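Local coordinates for protein cystalysin (Treponema denticola, PDB 1C7N) that belongs to the class I and II aminotransferase family, binds pyridoxal-5'-phosphate and pairs with a second copy of itself, at residues A[34-39]-A[368-373]; A[146-151]-A[177-182]; A[40-45]-A[372-377]. All coordinates share one frame; numbering follows the deposited sequence.

Contact 1 (A[34-39]-A[368-373])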
ATOM      1  N   VAL A  34     -24.399 -16.240  -3.515  1.00 13.90           N
ATOM      2  CA  VAL A  34     -23.056 -15.920  -3.030  1.00 11.78           C
ATOM      3  C   VAL A  34     -22.089 -16.185  -4.186  1.00 11.35           C
ATOM      4  O   VAL A  34     -22.080 -17.280  -4.757  1.00 12.25           O
ATOM      5  CB  VAL A  34     -22.634 -16.822  -1.843  1.00 11.52           C
ATOM      6  CG1 VAL A  34     -21.163 -16.610  -1.532  1.00  8.64           C
ATOM      7  CG2 VAL A  34     -23.484 -16.524  -0.615  1.00 10.45           C
ATOM      8  N   PRO A  35     -21.257 -15.192  -4.543  1.00 10.00           N
ATOM      9  CA  PRO A  35     -20.302 -15.371  -5.641  1.00  9.05           C
ATOM     10  C   PRO A  35     -19.174 -16.339  -5.267  1.00  9.86           C
ATOM     11  O   PRO A  35     -18.719 -16.357  -4.121  1.00  7.83           O
ATOM     12  CB  PRO A  35     -19.812 -13.948  -5.894  1.00 10.41           C
ATOM     13  CG  PRO A  35     -19.833 -13.341  -4.514  1.00 10.79           C
ATOM     14  CD  PRO A  35     -21.143 -13.846  -3.946  1.00 11.01           C
ATOM     15  N   LEU A  36     -18.737 -17.154  -6.227  1.00  8.96           N
ATOM     16  CA  LEU A  36     -17.663 -18.124  -5.988  1.00  9.70           C
ATOM     17  C   LEU A  36     -16.555 -17.846  -6.998  1.00  9.93           C
ATOM     18  O   LEU A  36     -15.962 -18.763  -7.572  1.00 11.16           O
ATOM     19  CB  LEU A  36     -18.195 -19.554  -6.165  1.00  9.53           C
ATOM     20  CG  LEU A  36     -19.446 -19.928  -5.354  1.00 11.56           C
ATOM     21  CD1 LEU A  36     -19.934 -21.324  -5.753  1.00 11.83           C
ATOM     22  CD2 LEU A  36     -19.132 -19.869  -3.856  1.00 11.44           C
ATOM     23  N   SER A  37     -16.274 -16.560  -7.185  1.00  9.23           N
ATOM     24  CA  SER A  37     -15.288 -16.093  -8.151  1.00 10.94           C
ATOM     25  C   SER A  37     -13.926 -15.670  -7.585  1.00 10.17           C
ATOM     26  O   SER A  37     -13.034 -16.495  -7.396  1.00 10.70           O
ATOM     27  CB  SER A  37     -15.893 -14.922  -8.926  1.00 10.75           C
ATOM     28  OG  SER A  37     -16.346 -13.931  -8.008  1.00 11.89           O
ATOM     29  N   VAL A  38     -13.784 -14.366  -7.345  1.00 10.18           N
ATOM     30  CA  VAL A  38     -12.552 -13.769  -6.822  1.00  9.92           C
ATOM     31  C   VAL A  38     -12.012 -14.517  -5.611  1.00  9.60           C
ATOM     32  O   VAL A  38     -12.760 -14.906  -4.719  1.00  9.36           O
ATOM     33  CB  VAL A  38     -12.780 -12.289  -6.449  1.00  8.93           C
ATOM     34  CG1 VAL A  38     -11.544 -11.716  -5.783  1.00 10.70           C
ATOM     35  CG2 VAL A  38     -13.118 -11.496  -7.707  1.00  9.89           C
ATOM     36  N   ALA A  39     -10.694 -14.686  -5.583  1.00  9.79           N
ATOM     37  CA  ALA A  39     -10.033 -15.418  -4.518  1.00 10.55           C
ATOM     38  C   ALA A  39      -9.839 -14.780  -3.140  1.00 11.63           C
ATOM     39  O   ALA A  39      -8.720 -14.431  -2.760  1.00 10.39           O
ATOM     40  CB  ALA A  39      -8.695 -15.945  -5.025  1.00 12.22           C
ATOM     41  N   GLU A 368     -14.028 -23.760 -15.729  1.00 12.12           N
ATOM     42  CA  GLU A 368     -14.577 -22.825 -14.758  1.00 11.13           C
ATOM     43  C   GLU A 368     -13.811 -22.993 -13.452  1.00 10.77           C
ATOM     44  O   GLU A 368     -13.571 -24.117 -13.010  1.00 11.56           O
ATOM     45  CB  GLU A 368     -16.058 -23.114 -14.496  1.00 11.91           C
ATOM     46  CG  GLU A 368     -16.976 -22.889 -15.683  1.00 14.53           C
ATOM     47  CD  GLU A 368     -17.141 -21.425 -16.046  1.00 15.38           C
ATOM     48  OE1 GLU A 368     -17.880 -21.148 -17.015  1.00 16.63           O
ATOM     49  OE2 GLU A 368     -16.543 -20.555 -15.369  1.00 12.83           O
ATOM     50  N   ARG A 369     -13.424 -21.883 -12.833  1.00 10.30           N
ATOM     51  CA  ARG A 369     -12.702 -21.946 -11.564  1.00  9.73           C
ATOM     52  C   ARG A 369     -13.678 -21.597 -10.449  1.00 10.52           C
ATOM     53  O   ARG A 369     -14.247 -20.505 -10.440  1.00 11.25           O
ATOM     54  CB  ARG A 369     -11.539 -20.948 -11.551  1.00 10.69           C
ATOM     55  CG  ARG A 369     -10.556 -21.154 -10.397  1.00  9.70           C
ATOM     56  CD  ARG A 369      -9.615 -19.968 -10.232  1.00  8.60           C
ATOM     57  NE  ARG A 369     -10.259 -18.866  -9.527  1.00  9.76           N
ATOM     58  CZ  ARG A 369      -9.639 -17.748  -9.149  1.00  8.85           C
ATOM     59  NH1 ARG A 369      -8.345 -17.571  -9.409  1.00  7.29           N
ATOM     60  NH2 ARG A 369     -10.313 -16.812  -8.498  1.00  9.71           N
ATOM     61  N   ILE A 370     -13.867 -22.520  -9.508  1.00 10.63           N
ATOM     62  CA  ILE A 370     -14.787 -22.296  -8.400  1.00  9.26           C
ATOM     63  C   ILE A 370     -14.038 -22.037  -7.094  1.00  9.00           C
ATOM     64  O   ILE A 370     -13.084 -22.745  -6.766  1.00  8.56           O
ATOM     65  CB  ILE A 370     -15.741 -23.512  -8.222  1.00  9.42           C
ATOM     66  CG1 ILE A 370     -16.861 -23.150  -7.240  1.00  7.86           C
ATOM     67  CG2 ILE A 370     -14.965 -24.736  -7.740  1.00  9.52           C
ATOM     68  CD1 ILE A 370     -17.823 -24.281  -6.961  1.00 10.76           C
ATOM     69  N   ASN A 371     -14.456 -21.005  -6.364  1.00  9.59           N
ATOM     70  CA  ASN A 371     -13.830 -20.660  -5.086  1.00  9.03           C
ATOM     71  C   ASN A 371     -14.459 -21.538  -3.993  1.00  9.03           C
ATOM     72  O   ASN A 371     -15.610 -21.330  -3.603  1.00  8.48           O
ATOM     73  CB  ASN A 371     -14.075 -19.177  -4.771  1.00  9.66           C
ATOM     74  CG  ASN A 371     -13.437 -18.746  -3.473  1.00 10.69           C
ATOM     75  OD1 ASN A 371     -13.271 -19.551  -2.559  1.00 11.40           O
ATOM     76  ND2 ASN A 371     -13.085 -17.466  -3.379  1.00 10.58           N
ATOM     77  N   LEU A 372     -13.700 -22.520  -3.508  1.00  9.48           N
ATOM     78  CA  LEU A 372     -14.182 -23.451  -2.485  1.00  9.31           C
ATOM     79  C   LEU A 372     -14.192 -22.899  -1.063  1.00  9.85           C
ATOM     80  O   LEU A 372     -14.686 -23.563  -0.150  1.00 10.75           O
ATOM     81  CB  LEU A 372     -13.340 -24.731  -2.498  1.00  8.52           C
ATOM     82  CG  LEU A 372     -13.310 -25.534  -3.805  1.00  8.74           C
ATOM     83  CD1 LEU A 372     -12.425 -26.750  -3.609  1.00  9.75           C
ATOM     84  CD2 LEU A 372     -14.715 -25.952  -4.211  1.00  8.69           C
ATOM     85  N   ALA A 373     -13.651 -21.701  -0.868  1.00  9.93           N
ATOM     86  CA  ALA A 373     -13.597 -21.108   0.469  1.00 11.06           C
ATOM     87  C   ALA A 373     -14.924 -20.501   0.920  1.00 11.37           C
ATOM     88  O   ALA A 373     -15.052 -19.283   1.059  1.00 12.02           O
ATOM     89  CB  ALA A 373     -12.502 -20.058   0.527  1.00  9.95           C
TER
HETATM   90  O   HOH W   1     -12.904 -19.128  -8.607  1.00  7.08           O
HETATM   91  O   HOH W   2      -8.444 -14.309  -7.911  1.00 17.19           O
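Asn371 and Leu36 lie closest in backbone register, and Asn371 N donates to Leu36 O (3.0 Å), a bond from strand to irregular loop. With CG anti to the backbone N (chi1 -179°), the Asn371 carboxamide reaches across to the 34-39 loop, where ND2 makes a bent bond to Val38 O at 2.9 Å; that oxygen lies 4° out of the amide plane. The same ND2 probably also bonds Asp40 O, while OD1 accepts from Ala373 N at 2.8 Å, closing an Asx turn where the strand ends. Both ends of the buried amide are thus satisfied, which should fix its rotation. Beside it, Leu36 and Ile370 run side by side, their CD1 atoms 3.8 Å apart, making the apolar, close-packed part of the contact.

The other part is wetter. The Arg369 chain, bent at chi3, brings NH2 to Ser37 O (3.0 Å), with that oxygen 3° from the guanidinium plane. Two waters also lie at the edge of this group: one accepts from Arg369 NE at 2.8 Å and donates to Ser37 O, the other accepts from both NH2 and Ala39 N (3.3 Å for the latter). Contact between the two segments is here partly water-mediated.

Arg369 also forms a salt bridge to Asp355, and its NH1 bonds Asn175, tying the contact to the pyridoxal-5'-phosphate pocket; Val38 meets Tyr64 of the second subunit. Strand 367-371 is the middle strand of a three-stranded antiparallel sheet, next to strand 327-331; helix 17-25 packs on Pro35, Ser37 and Val38, and helix 289-313 on Leu372.

Contact 2 (A[146-151]-A[177-182])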
ATOM      1  N   ASP A 146      -6.685 -35.756 -19.462  1.00 27.15           N
ATOM      2  CA  ASP A 146      -7.782 -36.143 -18.581  1.00 27.46           C
ATOM      3  C   ASP A 146      -7.804 -35.316 -17.301  1.00 27.10           C
ATOM      4  O   ASP A 146      -7.974 -35.849 -16.205  1.00 26.68           O
ATOM      5  CB  ASP A 146      -7.700 -37.636 -18.233  1.00 28.75           C
ATOM      6  CG  ASP A 146      -7.832 -38.529 -19.456  1.00 30.25           C
ATOM      7  OD1 ASP A 146      -6.793 -38.926 -20.024  1.00 31.70           O
ATOM      8  OD2 ASP A 146      -8.975 -38.828 -19.855  1.00 30.68           O
ATOM      9  N   GLY A 147      -7.620 -34.006 -17.452  1.00 26.55           N
ATOM     10  CA  GLY A 147      -7.642 -33.118 -16.303  1.00 23.89           C
ATOM     11  C   GLY A 147      -6.333 -32.926 -15.561  1.00 23.13           C
ATOM     12  O   GLY A 147      -6.235 -32.018 -14.737  1.00 22.81           O
ATOM     13  N   TYR A 148      -5.326 -33.756 -15.826  1.00 21.46           N
ATOM     14  CA  TYR A 148      -4.055 -33.592 -15.125  1.00 21.42           C
ATOM     15  C   TYR A 148      -3.089 -32.720 -15.916  1.00 20.63           C
ATOM     16  O   TYR A 148      -2.803 -32.993 -17.086  1.00 20.30           O
ATOM     17  CB  TYR A 148      -3.395 -34.940 -14.836  1.00 21.88           C
ATOM     18  CG  TYR A 148      -2.408 -34.847 -13.698  1.00 24.01           C
ATOM     19  CD1 TYR A 148      -2.854 -34.660 -12.389  1.00 24.93           C
ATOM     20  CD2 TYR A 148      -1.032 -34.882 -13.926  1.00 24.33           C
ATOM     21  CE1 TYR A 148      -1.962 -34.505 -11.335  1.00 25.85           C
ATOM     22  CE2 TYR A 148      -0.126 -34.725 -12.873  1.00 25.93           C
ATOM     23  CZ  TYR A 148      -0.603 -34.535 -11.583  1.00 25.55           C
ATOM     24  OH  TYR A 148       0.263 -34.356 -10.532  1.00 27.91           O
ATOM     25  N   TYR A 149      -2.581 -31.677 -15.261  1.00 19.11           N
ATOM     26  CA  TYR A 149      -1.658 -30.739 -15.888  1.00 18.27           C
ATOM     27  C   TYR A 149      -0.184 -30.969 -15.563  1.00 17.71           C
ATOM     28  O   TYR A 149       0.188 -31.151 -14.406  1.00 16.96           O
ATOM     29  CB  TYR A 149      -2.040 -29.302 -15.510  1.00 16.60           C
ATOM     30  CG  TYR A 149      -3.286 -28.802 -16.201  1.00 16.17           C
ATOM     31  CD1 TYR A 149      -4.558 -29.087 -15.698  1.00 15.12           C
ATOM     32  CD2 TYR A 149      -3.193 -28.065 -17.381  1.00 14.88           C
ATOM     33  CE1 TYR A 149      -5.707 -28.645 -16.358  1.00 15.06           C
ATOM     34  CE2 TYR A 149      -4.331 -27.625 -18.049  1.00 14.73           C
ATOM     35  CZ  TYR A 149      -5.582 -27.915 -17.534  1.00 14.04           C
ATOM     36  OH  TYR A 149      -6.696 -27.469 -18.199  1.00 15.50           O
ATOM     37  N   THR A 150       0.650 -30.942 -16.601  1.00 17.72           N
ATOM     38  CA  THR A 150       2.089 -31.141 -16.457  1.00 17.55           C
ATOM     39  C   THR A 150       2.876 -30.132 -17.296  1.00 17.81           C
ATOM     40  O   THR A 150       2.336 -29.518 -18.217  1.00 18.24           O
ATOM     41  CB  THR A 150       2.497 -32.568 -16.884  1.00 17.07           C
ATOM     42  OG1 THR A 150       1.967 -32.844 -18.189  1.00 16.57           O
ATOM     43  CG2 THR A 150       1.970 -33.595 -15.885  1.00 16.66           C
ATOM     44  N   ILE A 151       4.156 -29.981 -16.971  1.00 19.06           N
ATOM     45  CA  ILE A 151       5.048 -29.043 -17.653  1.00 19.55           C
ATOM     46  C   ILE A 151       5.591 -29.561 -18.985  1.00 19.49           C
ATOM     47  O   ILE A 151       5.952 -30.729 -19.102  1.00 20.32           O
ATOM     48  CB  ILE A 151       6.260 -28.706 -16.756  1.00 20.44           C
ATOM     49  CG1 ILE A 151       5.782 -28.146 -15.412  1.00 21.90           C
ATOM     50  CG2 ILE A 151       7.176 -27.724 -17.460  1.00 19.61           C
ATOM     51  CD1 ILE A 151       5.046 -26.842 -15.512  1.00 22.91           C
ATOM     52  N   VAL A 177      -5.196 -24.300 -11.889  1.00 10.71           N
ATOM     53  CA  VAL A 177      -5.341 -25.754 -11.985  1.00 11.92           C
ATOM     54  C   VAL A 177      -5.120 -26.522 -10.681  1.00 12.61           C
ATOM     55  O   VAL A 177      -5.357 -27.733 -10.613  1.00 11.54           O
ATOM     56  CB  VAL A 177      -4.414 -26.326 -13.078  1.00 13.53           C
ATOM     57  CG1 VAL A 177      -4.720 -25.633 -14.403  1.00 14.25           C
ATOM     58  CG2 VAL A 177      -2.949 -26.142 -12.688  1.00 12.22           C
ATOM     59  N   GLY A 178      -4.674 -25.821  -9.642  1.00 11.82           N
ATOM     60  CA  GLY A 178      -4.457 -26.470  -8.358  1.00 12.09           C
ATOM     61  C   GLY A 178      -3.277 -27.422  -8.244  1.00 12.87           C
ATOM     62  O   GLY A 178      -3.246 -28.260  -7.337  1.00 14.10           O
ATOM     63  N   ARG A 179      -2.302 -27.303  -9.142  1.00 12.83           N
ATOM     64  CA  ARG A 179      -1.125 -28.171  -9.093  1.00 12.78           C
ATOM     65  C   ARG A 179      -0.115 -27.763  -8.022  1.00 13.47           C
ATOM     66  O   ARG A 179       0.182 -26.575  -7.846  1.00 13.06           O
ATOM     67  CB  ARG A 179      -0.390 -28.184 -10.442  1.00 13.48           C
ATOM     68  CG  ARG A 179      -0.899 -29.171 -11.502  1.00 11.95           C
ATOM     69  CD  ARG A 179      -0.970 -30.609 -10.988  1.00 13.83           C
ATOM     70  NE  ARG A 179       0.207 -31.021 -10.231  1.00 13.43           N
ATOM     71  CZ  ARG A 179       1.343 -31.460 -10.763  1.00 14.58           C
ATOM     72  NH1 ARG A 179       1.477 -31.555 -12.079  1.00 15.18           N
ATOM     73  NH2 ARG A 179       2.351 -31.806  -9.972  1.00 15.29           N
ATOM     74  N   VAL A 180       0.389 -28.756  -7.297  1.00 12.59           N
ATOM     75  CA  VAL A 180       1.431 -28.550  -6.299  1.00 13.46           C
ATOM     76  C   VAL A 180       2.580 -29.329  -6.929  1.00 13.68           C
ATOM     77  O   VAL A 180       2.565 -30.556  -6.961  1.00 13.80           O
ATOM     78  CB  VAL A 180       1.072 -29.153  -4.927  1.00 13.69           C
ATOM     79  CG1 VAL A 180       2.317 -29.203  -4.044  1.00 14.97           C
ATOM     80  CG2 VAL A 180      -0.003 -28.306  -4.251  1.00 12.69           C
ATOM     81  N   TRP A 181       3.559 -28.603  -7.451  1.00 13.54           N
ATOM     82  CA  TRP A 181       4.690 -29.201  -8.154  1.00 13.51           C
ATOM     83  C   TRP A 181       5.530 -30.221  -7.403  1.00 14.02           C
ATOM     84  O   TRP A 181       5.983 -29.979  -6.282  1.00 12.92           O
ATOM     85  CB  TRP A 181       5.577 -28.086  -8.708  1.00 12.64           C
ATOM     86  CG  TRP A 181       4.790 -27.110  -9.522  1.00 12.61           C
ATOM     87  CD1 TRP A 181       4.539 -25.802  -9.224  1.00 11.32           C
ATOM     88  CD2 TRP A 181       4.107 -27.381 -10.755  1.00 11.47           C
ATOM     89  NE1 TRP A 181       3.740 -25.241 -10.195  1.00 11.92           N
ATOM     90  CE2 TRP A 181       3.460 -26.192 -11.148  1.00 10.78           C
ATOM     91  CE3 TRP A 181       3.976 -28.520 -11.566  1.00 11.92           C
ATOM     92  CZ2 TRP A 181       2.694 -26.100 -12.315  1.00 12.05           C
ATOM     93  CZ3 TRP A 181       3.213 -28.433 -12.731  1.00 10.72           C
ATOM     94  CH2 TRP A 181       2.582 -27.229 -13.092  1.00 13.25           C
ATOM     95  N   LYS A 182       5.738 -31.370  -8.040  1.00 14.20           N
ATOM     96  CA  LYS A 182       6.526 -32.435  -7.435  1.00 17.01           C
ATOM     97  C   LYS A 182       8.010 -32.095  -7.465  1.00 16.67           C
ATOM     98  O   LYS A 182       8.453 -31.283  -8.277  1.00 15.68           O
ATOM     99  CB  LYS A 182       6.275 -33.762  -8.164  1.00 18.61           C
ATOM    100  CG  LYS A 182       4.916 -34.383  -7.858  1.00 20.11           C
ATOM    101  CD  LYS A 182       4.827 -35.819  -8.357  1.00 25.00           C
ATOM    102  CE  LYS A 182       4.191 -35.911  -9.728  1.00 25.39           C
ATOM    103  NZ  LYS A 182       2.735 -35.584  -9.676  1.00 27.11           N
TER
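Arg179 NH1 donates to Tyr149 O at 2.7 Å, nearly along the C=O axis and within the guanidinium plane. Bends at chi2 and chi3 fold the arginine so that its flat end lies between two aromatic residues: Tyr148 OH sits 3.1 Å above one face, over the centre, and Trp181 CE3 lies off-centre above the opposite face. The Tyr148 ring is only 21° from parallel to the guanidinium. Lys182 NZ approaches the edge of that ring, 2.9 Å from OH. On the apolar side, Val177 CG1 makes a CH-pi contact over the face of Tyr149, 3.7 Å from the ring centroid, and Ile151 CD1 meets Trp181 CH2 at 3.5 Å.

In the second shell, Glu323 bonds Tyr148 OH and forms a salt bridge with Arg179 NE, while Glu185 pairs with NH2; these charges probably hold the guanidinium's orientation. Trp329 bonds Tyr149 OH, and Trp181 NE1 donates to Cys171 O, in a residue of the pyridoxal-5'-phosphate pocket.

The loop thus fixed runs from strand 165-171 to Lys182, the N-cap of helix 183-195, and carries the Asn-Pro-X-Gly sequence, Asn175 to Gly178, familiar in class I and II aminotransferases.

Contact 3 (A[40-45]-A[372-377])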
ATOM      1  N   ASP A  40     -10.942 -14.601  -2.417  1.00 11.57           N
ATOM      2  CA  ASP A  40     -10.908 -14.148  -1.029  1.00 12.22           C
ATOM      3  C   ASP A  40     -12.023 -14.990  -0.415  1.00 12.05           C
ATOM      4  O   ASP A  40     -12.945 -15.396  -1.126  1.00 12.55           O
ATOM      5  CB  ASP A  40     -11.058 -12.612  -0.853  1.00 11.37           C
ATOM      6  CG  ASP A  40     -12.441 -12.066  -1.171  1.00 13.74           C
ATOM      7  OD1 ASP A  40     -12.558 -10.820  -1.131  1.00 13.91           O
ATOM      8  OD2 ASP A  40     -13.390 -12.822  -1.442  1.00 13.89           O
ATOM      9  N   MET A  41     -11.918 -15.299   0.874  1.00 10.71           N
ATOM     10  CA  MET A  41     -12.879 -16.193   1.529  1.00 11.22           C
ATOM     11  C   MET A  41     -14.224 -15.675   2.018  1.00 11.32           C
ATOM     12  O   MET A  41     -14.364 -14.530   2.424  1.00 11.42           O
ATOM     13  CB  MET A  41     -12.200 -16.897   2.704  1.00 10.71           C
ATOM     14  CG  MET A  41     -10.930 -17.635   2.344  1.00 10.15           C
ATOM     15  SD  MET A  41     -10.255 -18.510   3.774  1.00 11.49           S
ATOM     16  CE  MET A  41      -8.593 -18.872   3.173  1.00 10.86           C
ATOM     17  N   GLU A  42     -15.209 -16.567   1.995  1.00 11.00           N
ATOM     18  CA  GLU A  42     -16.550 -16.256   2.465  1.00 11.05           C
ATOM     19  C   GLU A  42     -16.678 -16.761   3.903  1.00 10.74           C
ATOM     20  O   GLU A  42     -17.708 -17.302   4.311  1.00 12.19           O
ATOM     21  CB  GLU A  42     -17.592 -16.913   1.559  1.00 10.66           C
ATOM     22  CG  GLU A  42     -17.752 -16.214   0.205  1.00  9.85           C
ATOM     23  CD  GLU A  42     -18.033 -14.718   0.344  1.00 11.22           C
ATOM     24  OE1 GLU A  42     -18.953 -14.349   1.101  1.00 10.76           O
ATOM     25  OE2 GLU A  42     -17.340 -13.909  -0.309  1.00 11.87           O
ATOM     26  N   PHE A  43     -15.596 -16.580   4.655  1.00 10.65           N
ATOM     27  CA  PHE A  43     -15.515 -16.975   6.055  1.00 10.86           C
ATOM     28  C   PHE A  43     -15.075 -15.747   6.839  1.00 10.97           C
ATOM     29  O   PHE A  43     -14.361 -14.893   6.311  1.00 11.56           O
ATOM     30  CB  PHE A  43     -14.434 -18.044   6.262  1.00 11.02           C
ATOM     31  CG  PHE A  43     -14.708 -19.356   5.581  1.00 11.07           C
ATOM     32  CD1 PHE A  43     -13.688 -20.019   4.903  1.00 11.32           C
ATOM     33  CD2 PHE A  43     -15.956 -19.964   5.669  1.00 11.38           C
ATOM     34  CE1 PHE A  43     -13.906 -21.275   4.325  1.00 10.80           C
ATOM     35  CE2 PHE A  43     -16.183 -21.214   5.099  1.00 11.88           C
ATOM     36  CZ  PHE A  43     -15.156 -21.872   4.428  1.00 10.86           C
ATOM     37  N   LYS A  44     -15.494 -15.637   8.093  1.00 11.61           N
ATOM     38  CA  LYS A  44     -15.013 -14.519   8.883  1.00 11.67           C
ATOM     39  C   LYS A  44     -13.536 -14.862   9.115  1.00 11.78           C
ATOM     40  O   LYS A  44     -13.142 -16.033   9.052  1.00 10.49           O
ATOM     41  CB  LYS A  44     -15.760 -14.416  10.217  1.00 13.89           C
ATOM     42  CG  LYS A  44     -17.119 -13.702  10.139  1.00 16.41           C
ATOM     43  CD  LYS A  44     -16.963 -12.275   9.603  1.00 19.08           C
ATOM     44  CE  LYS A  44     -18.056 -11.326  10.113  1.00 22.02           C
ATOM     45  NZ  LYS A  44     -19.439 -11.704   9.699  1.00 23.09           N
ATOM     46  N   ASN A  45     -12.715 -13.852   9.359  1.00 11.97           N
ATOM     47  CA  ASN A  45     -11.290 -14.087   9.599  1.00 12.48           C
ATOM     48  C   ASN A  45     -11.078 -14.845  10.910  1.00 12.66           C
ATOM     49  O   ASN A  45     -11.994 -14.962  11.722  1.00 13.36           O
ATOM     50  CB  ASN A  45     -10.558 -12.748   9.616  1.00 10.77           C
ATOM     51  CG  ASN A  45     -10.519 -12.101   8.245  1.00 10.45           C
ATOM     52  OD1 ASN A  45      -9.716 -12.484   7.390  1.00 12.84           O
ATOM     53  ND2 ASN A  45     -11.400 -11.138   8.017  1.00  5.39           N
ATOM     54  N   LEU A 372     -13.700 -22.520  -3.508  1.00  9.48           N
ATOM     55  CA  LEU A 372     -14.182 -23.451  -2.485  1.00  9.31           C
ATOM     56  C   LEU A 372     -14.192 -22.899  -1.063  1.00  9.85           C
ATOM     57  O   LEU A 372     -14.686 -23.563  -0.150  1.00 10.75           O
ATOM     58  CB  LEU A 372     -13.340 -24.731  -2.498  1.00  8.52           C
ATOM     59  CG  LEU A 372     -13.310 -25.534  -3.805  1.00  8.74           C
ATOM     60  CD1 LEU A 372     -12.425 -26.750  -3.609  1.00  9.75           C
ATOM     61  CD2 LEU A 372     -14.715 -25.952  -4.211  1.00  8.69           C
ATOM     62  N   ALA A 373     -13.651 -21.701  -0.868  1.00  9.93           N
ATOM     63  CA  ALA A 373     -13.597 -21.108   0.469  1.00 11.06           C
ATOM     64  C   ALA A 373     -14.924 -20.501   0.920  1.00 11.37           C
ATOM     65  O   ALA A 373     -15.052 -19.283   1.059  1.00 12.02           O
ATOM     66  CB  ALA A 373     -12.502 -20.058   0.527  1.00  9.95           C
ATOM     67  N   ALA A 374     -15.902 -21.365   1.162  1.00 12.04           N
ATOM     68  CA  ALA A 374     -17.222 -20.952   1.612  1.00 12.30           C
ATOM     69  C   ALA A 374     -17.819 -22.107   2.407  1.00 12.17           C
ATOM     70  O   ALA A 374     -17.292 -23.223   2.376  1.00 13.56           O
ATOM     71  CB  ALA A 374     -18.106 -20.628   0.408  1.00 10.37           C
ATOM     72  N   PRO A 375     -18.909 -21.855   3.151  1.00 12.40           N
ATOM     73  CA  PRO A 375     -19.510 -22.947   3.920  1.00 11.89           C
ATOM     74  C   PRO A 375     -20.011 -24.027   2.965  1.00 11.95           C
ATOM     75  O   PRO A 375     -20.491 -23.722   1.869  1.00 10.42           O
ATOM     76  CB  PRO A 375     -20.652 -22.260   4.662  1.00 12.30           C
ATOM     77  CG  PRO A 375     -20.117 -20.868   4.878  1.00 13.05           C
ATOM     78  CD  PRO A 375     -19.514 -20.560   3.519  1.00 13.12           C
ATOM     79  N   SER A 376     -19.890 -25.285   3.380  1.00 11.94           N
ATOM     80  CA  SER A 376     -20.333 -26.400   2.556  1.00 11.98           C
ATOM     81  C   SER A 376     -21.791 -26.211   2.115  1.00 13.57           C
ATOM     82  O   SER A 376     -22.142 -26.463   0.957  1.00 13.22           O
ATOM     83  CB  SER A 376     -20.165 -27.708   3.338  1.00 10.37           C
ATOM     84  OG  SER A 376     -18.798 -27.929   3.657  1.00  9.40           O
ATOM     85  N   SER A 377     -22.638 -25.754   3.033  1.00 14.00           N
ATOM     86  CA  SER A 377     -24.047 -25.533   2.716  1.00 14.73           C
ATOM     87  C   SER A 377     -24.187 -24.533   1.578  1.00 15.72           C
ATOM     88  O   SER A 377     -25.088 -24.653   0.742  1.00 16.37           O
ATOM     89  CB  SER A 377     -24.793 -25.006   3.940  1.00 16.05           C
ATOM     90  OG  SER A 377     -24.275 -23.751   4.346  1.00 17.82           O
TER
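Glu42 N donates to Ala373 O at 2.9 Å, with an N-H...O angle of 168°, where the two irregular segments run close enough to bring the CA atoms of Glu42 and Ala374 within 4.8 Å. The accepting carbonyl is presented by an inverse gamma turn centred on Ala373, in which Ala374 N bonds Leu372 O.

Met41 CG presses on the methyl CB of Ala373 at 3.4 Å, tighter than usual for two carbons, before the extended thioether chain leads off to pack on Trp291 and Cys295 of helix 289-313. The Phe43 ring lies along residues 373-375. Ala373 O, already bonded to Glu42 N, stands 4.0 Å above one face of the ring, toward the rim; the ring's tip, CZ, comes within 3.3 Å of Ala374 O; and CE2 meets Pro375 CD at 3.7 Å, ring and pyrrolidine sliding past each other in opposite directions. Phe5 packs edge-to-face with this same phenyl group. Glu42 contributes its CB, 3.9 Å from Ala374 CB, and then turns at chi2 (-53°), which takes the carboxylate away from segment 372-377, to where Trp19 NE1 bonds it.

Asn302 bonds Leu372 O and Ala374 O through ND2, and Pro375 is the N-cap residue of helix 376-393. The one hydrogen bond between the segments is thus a straight backbone bond, set among methyl, methylene and aromatic surfaces, whereas Glu42 OE2 and Asp40 OD2 both form salt bridges with Lys18 and Arg11, which probably keep the two acids ionised; Asp40 OD1 accepts from Tyr64 N of the second subunit.

In the fold
Contacts 1 and 3 form one continuous seam: they share Leu372 and Ala373, their centres are 9 Å apart, and they join directly where Asn371 ND2 lies 3.1 Å from Asp40 O and by packing of Val34 CG1 on Glu42 CG (3.8 Å). Both also meet the second subunit, at Tyr64 of that chain. Contact 2 is nested along the sequence inside the loops they close; its centre is about 19 Å from that of contact 1 and 24 Å from that of contact 3. Relative to the bound pyridoxal-5'-phosphate, the Ala39 side chain in contact 1 comes nearest, about 5 Å, against about 10 Å for the side chains of Trp181 in contact 2 and Met41 in contact 3.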